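Local coordinates for protein myosin-2 (Saccharomyces cerevisiae, PDB 6IXO) that carries organelles and other cargo along polarized actin cables as a class V myosin, its globular tail domain, the part modelled here, binding receptor proteins on the cargo, at residues 36-41 and 101-106; 301-306 and 340-345. All coordinates share one frame; numbering follows the deposited sequence.

Contact 1 of 2, residues 36-41 and 101-106; sequences EVPDAG and GVFWLA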
loop_
_atom_site.group_PDB
_atom_site.type_symbol
_atom_site.label_atom_id
_atom_site.label_comp_id
_atom_site.label_asym_id
_atom_site.label_seq_id
_atom_site.Cartn_x
_atom_site.Cartn_y
_atom_site.Cartn_z
ATOM N N GLU A 36 17.544 -7.723 2.538
ATOM C CA GLU A 36 16.854 -9.002 2.708
ATOM C C GLU A 36 15.689 -8.793 3.665
ATOM O O GLU A 36 15.834 -8.221 4.734
ATOM C CB GLU A 36 17.783 -10.101 3.246
ATOM C CG GLU A 36 18.876 -10.559 2.271
ATOM C CD GLU A 36 18.314 -11.232 1.020
ATOM O OE1 GLU A 36 17.242 -11.852 1.137
ATOM O OE2 GLU A 36 18.940 -11.143 -0.064
ATOM N N VAL A 37 14.506 -9.242 3.270
ATOM C CA VAL A 37 13.334 -9.013 4.079
ATOM C C VAL A 37 13.174 -10.183 5.047
ATOM O O VAL A 37 13.398 -11.321 4.667
ATOM C CB VAL A 37 12.058 -8.865 3.157
ATOM C CG1 VAL A 37 10.849 -8.637 3.988
ATOM C CG2 VAL A 37 12.233 -7.699 2.204
ATOM N N PRO A 38 12.797 -9.927 6.305
ATOM C CA PRO A 38 12.525 -11.094 7.169
ATOM C C PRO A 38 11.164 -11.736 6.893
ATOM O O PRO A 38 10.321 -11.096 6.281
ATOM C CB PRO A 38 12.547 -10.504 8.575
ATOM C CG PRO A 38 12.177 -9.066 8.373
ATOM C CD PRO A 38 12.820 -8.669 7.068
ATOM N N ASP A 39 10.945 -12.957 7.382
ATOM C CA ASP A 39 9.685 -13.682 7.165
ATOM C C ASP A 39 8.469 -13.093 7.898
ATOM O O ASP A 39 8.576 -12.668 9.045
ATOM C CB ASP A 39 9.866 -15.144 7.579
ATOM C CG ASP A 39 10.115 -16.056 6.398
ATOM O OD1 ASP A 39 10.237 -15.541 5.265
ATOM O OD2 ASP A 39 10.193 -17.285 6.604
ATOM N N ALA A 40 7.306 -13.095 7.240
ATOM C CA ALA A 40 6.065 -12.610 7.863
ATOM C C ALA A 40 4.955 -13.689 7.932
ATOM O O ALA A 40 4.909 -14.597 7.098
ATOM C CB ALA A 40 5.557 -11.394 7.129
ATOM N N GLY A 41 4.070 -13.578 8.927
ATOM C CA GLY A 41 3.031 -14.571 9.146
ATOM C C GLY A 41 2.637 -14.788 10.599
ATOM O O GLY A 41 3.237 -14.215 11.527
ATOM N N GLY A 101 7.874 -4.069 -0.379
ATOM C CA GLY A 101 7.338 -2.718 -0.277
ATOM C C GLY A 101 7.057 -2.313 1.155
ATOM O O GLY A 101 7.306 -1.187 1.559
ATOM N N VAL A 102 6.503 -3.221 1.941
ATOM C CA VAL A 102 6.184 -2.869 3.323
ATOM C C VAL A 102 7.493 -2.632 4.107
ATOM O O VAL A 102 7.606 -1.703 4.931
ATOM C CB VAL A 102 5.344 -3.983 3.995
ATOM C CG1 VAL A 102 5.098 -3.663 5.470
ATOM C CG2 VAL A 102 3.950 -4.157 3.216
ATOM N N PHE A 103 8.457 -3.489 3.819
ATOM C CA PHE A 103 9.802 -3.386 4.392
ATOM C C PHE A 103 10.345 -1.977 4.184
ATOM O O PHE A 103 10.809 -1.314 5.133
ATOM C CB PHE A 103 10.716 -4.425 3.722
ATOM C CG PHE A 103 12.157 -4.365 4.204
ATOM C CD1 PHE A 103 12.537 -5.040 5.359
ATOM C CD2 PHE A 103 13.112 -3.682 3.460
ATOM C CE1 PHE A 103 13.873 -4.995 5.808
ATOM C CE2 PHE A 103 14.475 -3.663 3.893
ATOM C CZ PHE A 103 14.823 -4.326 5.059
ATOM N N TRP A 104 10.316 -1.508 2.935
ATOM C CA TRP A 104 10.878 -0.187 2.652
ATOM C C TRP A 104 10.025 0.931 3.241
ATOM O O TRP A 104 10.562 1.936 3.685
ATOM C CB TRP A 104 11.099 0.010 1.136
ATOM C CG TRP A 104 12.347 -0.682 0.745
ATOM C CD1 TRP A 104 12.475 -1.796 -0.012
ATOM C CD2 TRP A 104 13.663 -0.353 1.208
ATOM N NE1 TRP A 104 13.783 -2.174 -0.088
ATOM C CE2 TRP A 104 14.541 -1.311 0.667
ATOM C CE3 TRP A 104 14.178 0.656 2.025
ATOM C CZ2 TRP A 104 15.908 -1.285 0.907
ATOM C CZ3 TRP A 104 15.554 0.664 2.290
ATOM C CH2 TRP A 104 16.393 -0.292 1.722
ATOM N N LEU A 105 8.703 0.766 3.265
ATOM C CA LEU A 105 7.870 1.745 3.964
ATOM C C LEU A 105 8.276 1.857 5.435
ATOM O O LEU A 105 8.332 2.963 5.997
ATOM C CB LEU A 105 6.371 1.357 3.851
ATOM C CG LEU A 105 5.767 1.548 2.425
ATOM C CD1 LEU A 105 4.317 0.956 2.368
ATOM C CD2 LEU A 105 5.760 3.020 2.024
ATOM N N ALA A 106 8.508 0.707 6.076
ATOM C CA ALA A 106 8.886 0.713 7.498
ATOM C C ALA A 106 10.209 1.485 7.673
ATOM O O ALA A 106 10.372 2.308 8.601
ATOM C CB ALA A 106 9.044 -0.683 8.010
#
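F103 reaches out from its helix to meet three consecutive residues of the loop, V37 most closely of all along the backbone, with the two CA atoms 6.7 Å apart. The methyl CG2 of V37 lies obliquely to the ring, 3.9 Å from F103 CG and equally near F103 CB, so it touches the root of the side chain as well as the aromatic carbons. V37 and F103 run past one another in opposite directions, which sets the valine methyl beside the base of the phenylalanine. Further out along the ring, P38 crosses the phenylalanine at about a right angle and brings its CD to 4.0 Å from both F103 CD1 and F103 CE1. The carbonyl oxygen of E36 comes in toward the far end, 3.9 Å from F103 CE1, in a van der Waals contact. V37 and P38 thus pack on the ring through apolar atoms, while E36 adds its backbone oxygen.

The globular tail domain is built mainly of helices joined by loops, with no strands; here helix 97-124 presents F103 to the loop between helices 20-32 and 48-51, which meets it through E36, V37 and P38.

The reach of F103 comes from CG standing anti to the backbone N (chi1 178°), with the CB bond already directed at the loop. Within the helix, W104 braces the same ring: F103 CD2 sits 3.8 Å above one face of the indole, offset toward its rim. F35, just ahead of the loop segment, meets the F103 ring with planes at about 25° and packs edge-to-face with W104. On the loop side, the backbone N of E36 is hydrogen-bonded to the hydroxyl of Y53, and V37 also rests on F219.

Contact 2 of 2, residues 301-306 and 340-345; sequences EDIDIL and RYVADI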
loop_
_atom_site.group_PDB
_atom_site.type_symbol
_atom_site.label_atom_id
_atom_site.label_comp_id
_atom_site.label_asym_id
_atom_site.label_seq_id
_atom_site.Cartn_x
_atom_site.Cartn_y
_atom_site.Cartn_z
ATOM N N GLU A 301 -43.222 -2.931 -8.584
ATOM C CA GLU A 301 -42.754 -2.849 -7.209
ATOM C C GLU A 301 -41.393 -3.522 -7.016
ATOM O O GLU A 301 -40.559 -3.041 -6.229
ATOM C CB GLU A 301 -43.771 -3.465 -6.261
ATOM C CG GLU A 301 -43.476 -3.120 -4.822
ATOM C CD GLU A 301 -44.299 -3.930 -3.860
ATOM O OE1 GLU A 301 -45.151 -4.715 -4.328
ATOM O OE2 GLU A 301 -44.090 -3.782 -2.638
ATOM N N ASP A 302 -41.173 -4.632 -7.722
ATOM C CA ASP A 302 -39.864 -5.289 -7.715
ATOM C C ASP A 302 -38.776 -4.293 -8.084
ATOM O O ASP A 302 -37.681 -4.260 -7.488
ATOM C CB ASP A 302 -39.820 -6.461 -8.705
ATOM C CG ASP A 302 -40.531 -7.711 -8.196
ATOM O OD1 ASP A 302 -40.813 -7.816 -6.984
ATOM O OD2 ASP A 302 -40.784 -8.606 -9.030
ATOM N N ILE A 303 -39.074 -3.491 -9.094
ATOM C CA ILE A 303 -38.083 -2.546 -9.580
ATOM C C ILE A 303 -37.922 -1.407 -8.571
ATOM O O ILE A 303 -36.807 -0.977 -8.320
ATOM C CB ILE A 303 -38.455 -2.026 -10.989
ATOM C CG1 ILE A 303 -38.415 -3.188 -11.998
ATOM C CG2 ILE A 303 -37.508 -0.939 -11.431
ATOM C CD1 ILE A 303 -37.056 -3.950 -12.027
ATOM N N ASP A 304 -39.010 -0.945 -7.959
ATOM C CA ASP A 304 -38.875 0.101 -6.949
ATOM C C ASP A 304 -38.073 -0.407 -5.752
ATOM O O ASP A 304 -37.267 0.333 -5.182
ATOM C CB ASP A 304 -40.238 0.626 -6.487
ATOM C CG ASP A 304 -40.975 1.392 -7.580
ATOM O OD1 ASP A 304 -40.300 1.948 -8.471
ATOM O OD2 ASP A 304 -42.227 1.435 -7.547
ATOM N N ILE A 305 -38.272 -1.668 -5.380
ATOM C CA ILE A 305 -37.514 -2.248 -4.271
ATOM C C ILE A 305 -36.024 -2.410 -4.639
ATOM O O ILE A 305 -35.130 -2.106 -3.838
ATOM C CB ILE A 305 -38.107 -3.610 -3.850
ATOM C CG1 ILE A 305 -39.511 -3.422 -3.271
ATOM C CG2 ILE A 305 -37.223 -4.306 -2.824
ATOM C CD1 ILE A 305 -40.331 -4.708 -3.240
ATOM N N LEU A 306 -35.779 -2.891 -5.853
ATOM C CA LEU A 306 -34.431 -3.078 -6.372
ATOM C C LEU A 306 -33.653 -1.756 -6.343
ATOM O O LEU A 306 -32.463 -1.718 -6.026
ATOM C CB LEU A 306 -34.497 -3.641 -7.792
ATOM C CG LEU A 306 -33.193 -3.731 -8.580
ATOM C CD1 LEU A 306 -32.298 -4.784 -7.948
ATOM C CD2 LEU A 306 -33.480 -4.079 -10.029
ATOM N N ARG A 340 -39.655 -1.048 -20.014
ATOM C CA ARG A 340 -39.992 0.326 -20.364
ATOM C C ARG A 340 -40.100 1.168 -19.099
ATOM O O ARG A 340 -39.808 2.358 -19.121
ATOM C CB ARG A 340 -41.284 0.397 -21.210
ATOM C CG ARG A 340 -42.611 0.294 -20.477
ATOM C CD ARG A 340 -43.794 0.418 -21.491
ATOM N NE ARG A 340 -43.452 -0.235 -22.755
ATOM C CZ ARG A 340 -43.945 -1.401 -23.169
ATOM N NH1 ARG A 340 -44.851 -2.048 -22.444
ATOM N NH2 ARG A 340 -43.541 -1.914 -24.326
ATOM N N TYR A 341 -40.498 0.553 -17.990
ATOM C CA TYR A 341 -40.515 1.268 -16.721
ATOM C C TYR A 341 -39.115 1.757 -16.361
ATOM O O TYR A 341 -38.911 2.921 -15.990
ATOM C CB TYR A 341 -41.050 0.380 -15.611
ATOM C CG TYR A 341 -41.138 1.063 -14.262
ATOM C CD1 TYR A 341 -41.878 2.222 -14.099
ATOM C CD2 TYR A 341 -40.509 0.529 -13.146
ATOM C CE1 TYR A 341 -41.978 2.843 -12.863
ATOM C CE2 TYR A 341 -40.603 1.143 -11.901
ATOM C CZ TYR A 341 -41.341 2.303 -11.769
ATOM O OH TYR A 341 -41.447 2.928 -10.545
ATOM N N VAL A 342 -38.151 0.852 -16.472
ATOM C CA VAL A 342 -36.767 1.192 -16.189
ATOM C C VAL A 342 -36.251 2.275 -17.146
ATOM O O VAL A 342 -35.642 3.248 -16.705
ATOM C CB VAL A 342 -35.877 -0.041 -16.282
ATOM C CG1 VAL A 342 -34.423 0.365 -16.292
ATOM C CG2 VAL A 342 -36.180 -0.986 -15.127
ATOM N N ALA A 343 -36.512 2.103 -18.444
ATOM C CA ALA A 343 -36.051 3.053 -19.464
ATOM C C ALA A 343 -36.644 4.437 -19.221
ATOM O O ALA A 343 -35.997 5.457 -19.460
ATOM C CB ALA A 343 -36.408 2.559 -20.865
ATOM N N ASP A 344 -37.876 4.462 -18.726
ATOM C CA ASP A 344 -38.520 5.718 -18.383
ATOM C C ASP A 344 -37.920 6.340 -17.122
ATOM O O ASP A 344 -37.859 7.566 -17.016
ATOM C CB ASP A 344 -40.027 5.519 -18.225
ATOM C CG ASP A 344 -40.732 5.397 -19.566
ATOM O OD1 ASP A 344 -40.269 6.050 -20.530
ATOM O OD2 ASP A 344 -41.731 4.645 -19.663
ATOM N N ILE A 345 -37.469 5.519 -16.171
ATOM C CA ILE A 345 -36.819 6.084 -14.991
ATOM C C ILE A 345 -35.508 6.734 -15.413
ATOM O O ILE A 345 -35.122 7.792 -14.895
ATOM C CB ILE A 345 -36.566 5.037 -13.899
ATOM C CG1 ILE A 345 -37.888 4.663 -13.239
ATOM C CG2 ILE A 345 -35.590 5.578 -12.841
ATOM C CD1 ILE A 345 -37.772 3.581 -12.210
#
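Y341 swings its ring toward helix 300-309 because CG stands anti to the backbone N (chi1 -178°), while D304 has CG anti to the carbonyl carbon, beside its own backbone N, and the carboxylate end lies close to the phenol. Y341 OH donates to D304 OD1 at 2.6 Å, and OD1 accepts with its syn lone pair, on the side of the other carboxylate oxygen. The side chains cross at about a right angle, with carboxylate and ring planes 68° apart, and OD1 lies at the ring edge near its plane.

Two helices of the DIL-family tail domain meet here, running roughly the same way; the axes of 301-306 and 340-345 approach to 10.9 Å, with a crossing angle of -43°.

Beside the hydrogen bond the contact is apolar. I303 slides past the tyrosine, its CG2 3.8 Å from Y341 CD2, and its CB also sits at the ring edge. The same CG2 touches V342 CG2 at 3.9 Å, so one methyl bridges two residues of the partner helix. I345, a turn beyond Y341, places CD1 3.7 Å above one ring face, and I300 packs on the tyrosine as well. V342 also touches Q319 and I322 of helix 315-323.

From the N terminus, the chain passes through helix 20-32 into the loop of contact 1. It then runs through 59 residues, mostly helical, before helix 97-124 returns to that loop and closes contact 1. Nearly two hundred residues later, after the long helix 134-180 and the helices from 202-218 to 284-294, helix 300-309 opens contact 2. A much shorter excursion through helix 315-323 leads to helix 336-350, which closes it. The two closures stand in series, neither enclosing nor crossing the other. Their centres are 51 Å apart: contact 1 joins a loop to a helix nearer the centre of the elongated domain, contact 2 two helices far out at one end.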